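Local coordinates for endoglucanase (Ruminococcus champanellensis, PDB 6WQV), which probably hydrolyses beta-glucan chains of plant cell walls as a broad-specificity GH5_4 endoglucanase and binds cellotriose, at residues 7-12 / 152-156. Numbering follows the deposited sequence.
Sequences PPTQMR and SYDEH
E155 receives R12 with both carboxylate oxygens. Its OE2 takes two guanidinium nitrogens of R12, NE at 2.7 Å and NH2 at 2.9 Å, and lies at the edge of that group, nearly in its plane. The two planes stand 73° apart: NE meets OE2 from above the carboxylate plane and NH2 comes in on the anti side. OE1 accepts the backbone N of R12 at 3.0 Å, also from above the plane. E155 CG sits between its own N and carbonyl carbon (chi1 74°), and the bend at chi2 turns the carboxylate toward the R12 backbone. The charge of R12 is shared: NH1 forms a salt bridge with E22 of helix 16-22. Replacing E155 by an alanine is likely to leave R12 N and NE without these acceptors and the guanidinium, still paired with E22, freer to turn.

At the other end, T9 N donates to S152 O (2.9 Å). Between these anchors, a water lies within hydrogen-bonding distance of both Q10 O and D154 OD2 and links the segments. D154 OD1 is occupied within its own loop, accepting H156 N, which closes an Asx turn, and H156 ND1 from the same face.

T9 CG2, anti to its N, comes 3.8 Å from D154 CB, while the extended M11 chain runs alongside E155 in the opposite direction, its CG covering E155 N at 3.6 Å. N202 joins the loops by donating from ND2 to T9 O and Y153 O.

The N-terminal arm thus meets the loop between helix 129-149 and strand 157-160 on the TIM-barrel surface around one buried residue, E155. Three N-H donors of R12 grip its carboxylate, consistent with R12 balancing its negative charge, whereas its backbone N is buried without a partner in the model.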
ATOM      1  N   PRO A   7      -3.986  24.681 -12.229  1.00 47.26           N
ATOM      2  CA  PRO A   7      -3.891  24.052 -13.555  1.00 46.49           C
ATOM      3  C   PRO A   7      -3.132  22.731 -13.489  1.00 42.82           C
ATOM      4  O   PRO A   7      -2.441  22.482 -12.501  1.00 41.51           O
ATOM      5  CB  PRO A   7      -3.128  25.088 -14.385  1.00 47.77           C
ATOM      6  CG  PRO A   7      -2.321  25.857 -13.385  1.00 47.66           C
ATOM      7  CD  PRO A   7      -3.143  25.887 -12.116  1.00 47.67           C
ATOM      8  N   PRO A   8      -3.252  21.899 -14.523  1.00 39.46           N
ATOM      9  CA  PRO A   8      -2.616  20.575 -14.469  1.00 35.79           C
ATOM     10  C   PRO A   8      -1.104  20.676 -14.615  1.00 33.75           C
ATOM     11  O   PRO A   8      -0.589  21.420 -15.454  1.00 34.99           O
ATOM     12  CB  PRO A   8      -3.247  19.830 -15.653  1.00 35.85           C
ATOM     13  CG  PRO A   8      -3.576  20.932 -16.650  1.00 38.45           C
ATOM     14  CD  PRO A   8      -3.897  22.169 -15.824  1.00 39.79           C
ATOM     15  N   THR A   9      -0.394  19.934 -13.770  1.00 30.71           N
ATOM     16  CA  THR A   9       1.046  19.793 -13.937  1.00 33.15           C
ATOM     17  C   THR A   9       1.317  18.979 -15.195  1.00 33.08           C
ATOM     18  O   THR A   9       0.669  17.957 -15.443  1.00 32.34           O
ATOM     19  CB  THR A   9       1.647  19.073 -12.728  1.00 35.66           C
ATOM     20  OG1 THR A   9       1.323  19.788 -11.528  1.00 37.84           O
ATOM     21  CG2 THR A   9       3.166  18.968 -12.855  1.00 36.39           C
ATOM     22  N   GLN A  10       2.265  19.444 -16.007  1.00 31.44           N
ATOM     23  CA  GLN A  10       2.587  18.726 -17.233  1.00 31.99           C
ATOM     24  C   GLN A  10       2.950  17.289 -16.894  1.00 30.22           C
ATOM     25  O   GLN A  10       3.719  17.031 -15.962  1.00 29.19           O
ATOM     26  CB  GLN A  10       3.743  19.388 -17.973  1.00 35.26           C
ATOM     27  CG  GLN A  10       4.079  18.685 -19.289  1.00 41.48           C
ATOM     28  CD  GLN A  10       2.857  18.451 -20.168  1.00 47.15           C
ATOM     29  OE1 GLN A  10       2.505  17.309 -20.469  1.00 49.35           O
ATOM     30  NE2 GLN A  10       2.207  19.531 -20.585  1.00 48.90           N
ATOM     31  N   MET A  11       2.399  16.350 -17.657  1.00 28.68           N
ATOM     32  CA  MET A  11       2.448  14.947 -17.291  1.00 24.81           C
ATOM     33  C   MET A  11       2.964  14.109 -18.445  1.00 24.20           C
ATOM     34  O   MET A  11       2.514  14.261 -19.585  1.00 27.45           O
ATOM     35  CB  MET A  11       1.056  14.463 -16.908  1.00 26.11           C
ATOM     36  CG  MET A  11       1.019  13.050 -16.429  1.00 25.34           C
ATOM     37  SD  MET A  11      -0.666  12.698 -15.937  1.00 28.89           S
ATOM     38  CE  MET A  11      -0.510  10.976 -15.496  1.00 26.77           C
ATOM     39  N   ARG A  12       3.894  13.209 -18.135  1.00 23.37           N
ATOM     40  CA  ARG A  12       4.359  12.236 -19.108  1.00 21.18           C
ATOM     41  C   ARG A  12       3.329  11.119 -19.192  1.00 18.87           C
ATOM     42  O   ARG A  12       2.790  10.682 -18.173  1.00 20.46           O
ATOM     43  CB  ARG A  12       5.695  11.642 -18.666  1.00 21.61           C
ATOM     44  CG  ARG A  12       6.860  12.623 -18.679  1.00 26.90           C
ATOM     45  CD  ARG A  12       8.168  11.916 -18.306  1.00 30.70           C
ATOM     46  NE  ARG A  12       8.149  11.491 -16.909  1.00 32.08           N
ATOM     47  CZ  ARG A  12       8.843  10.474 -16.407  1.00 30.94           C
ATOM     48  NH1 ARG A  12       9.628   9.738 -17.185  1.00 30.10           N
ATOM     49  NH2 ARG A  12       8.738  10.189 -15.118  1.00 26.94           N
ATOM     50  N   SER A 152      -4.524  17.311 -10.462  0.52 15.41           N
ATOM     51  CA  SER A 152      -3.539  18.109 -11.180  0.52 16.72           C
ATOM     52  C   SER A 152      -2.132  17.525 -11.116  0.52 14.97           C
ATOM     53  O   SER A 152      -1.255  17.985 -11.856  0.52 15.86           O
ATOM     54  CB  SER A 152      -3.510  19.539 -10.625  0.52 18.70           C
ATOM     55  OG  SER A 152      -3.096  19.553  -9.268  0.52 21.26           O
ATOM     56  N   TYR A 153      -1.897  16.540 -10.260  1.00 13.47           N
ATOM     57  CA  TYR A 153      -0.561  15.977 -10.096  1.00 13.71           C
ATOM     58  C   TYR A 153      -0.134  15.191 -11.332  1.00 13.07           C
ATOM     59  O   TYR A 153      -0.965  14.688 -12.094  1.00 13.35           O
ATOM     60  CB  TYR A 153      -0.524  15.093  -8.845  1.00 13.20           C
ATOM     61  CG  TYR A 153      -0.579  15.887  -7.562  1.00 13.06           C
ATOM     62  CD1 TYR A 153      -1.718  16.590  -7.191  1.00 17.26           C
ATOM     63  CD2 TYR A 153       0.518  15.945  -6.727  1.00 13.52           C
ATOM     64  CE1 TYR A 153      -1.754  17.323  -6.024  1.00 16.41           C
ATOM     65  CE2 TYR A 153       0.492  16.670  -5.555  1.00 15.75           C
ATOM     66  CZ  TYR A 153      -0.648  17.358  -5.208  1.00 15.36           C
ATOM     67  OH  TYR A 153      -0.692  18.090  -4.044  1.00 16.17           O
ATOM     68  N   ASP A 154       1.185  15.098 -11.541  1.00 13.72           N
ATOM     69  CA  ASP A 154       1.718  14.443 -12.730  1.00 13.57           C
ATOM     70  C   ASP A 154       1.852  12.935 -12.486  1.00 13.63           C
ATOM     71  O   ASP A 154       1.249  12.385 -11.560  1.00 12.62           O
ATOM     72  CB  ASP A 154       2.988  15.146 -13.235  1.00 15.41           C
ATOM     73  CG  ASP A 154       4.191  14.964 -12.327  1.00 18.13           C
ATOM     74  OD1 ASP A 154       4.217  14.046 -11.481  1.00 17.68           O
ATOM     75  OD2 ASP A 154       5.138  15.767 -12.491  1.00 20.52           O
ATOM     76  N   GLU A 155       2.630  12.252 -13.330  1.00 15.02           N
ATOM     77  CA  GLU A 155       2.704  10.797 -13.302  1.00 14.10           C
ATOM     78  C   GLU A 155       3.358  10.267 -12.037  1.00 15.11           C
ATOM     79  O   GLU A 155       3.303   9.056 -11.787  1.00 14.38           O
ATOM     80  CB  GLU A 155       3.442  10.283 -14.544  1.00 16.03           C
ATOM     81  CG  GLU A 155       4.949  10.498 -14.550  1.00 19.49           C
ATOM     82  CD  GLU A 155       5.372  11.914 -14.908  1.00 20.46           C
ATOM     83  OE1 GLU A 155       4.512  12.766 -15.218  1.00 19.13           O
ATOM     84  OE2 GLU A 155       6.588  12.179 -14.881  1.00 22.90           O
ATOM     85  N   HIS A 156       3.975  11.134 -11.234  1.00 13.12           N
ATOM     86  CA  HIS A 156       4.594  10.655 -10.011  1.00 11.55           C
ATOM     87  C   HIS A 156       3.568  10.244  -8.967  1.00 12.48           C
ATOM     88  O   HIS A 156       3.921   9.524  -8.034  1.00 13.14           O
ATOM     89  CB  HIS A 156       5.536  11.699  -9.424  1.00 13.43           C
ATOM     90  CG  HIS A 156       6.791  11.883 -10.212  1.00 15.86           C
ATOM     91  ND1 HIS A 156       6.871  12.732 -11.293  1.00 18.39           N
ATOM     92  CD2 HIS A 156       8.015  11.325 -10.076  1.00 18.66           C
ATOM     93  CE1 HIS A 156       8.097  12.695 -11.786  1.00 20.71           C
ATOM     94  NE2 HIS A 156       8.808  11.846 -11.069  1.00 19.41           N
TER
HETATM   95  O   HOH W   1      -0.205  19.718  -8.690  1.00 39.60           O
HETATM   96  O   HOH W   2       5.739  17.862 -14.097  1.00 46.10           O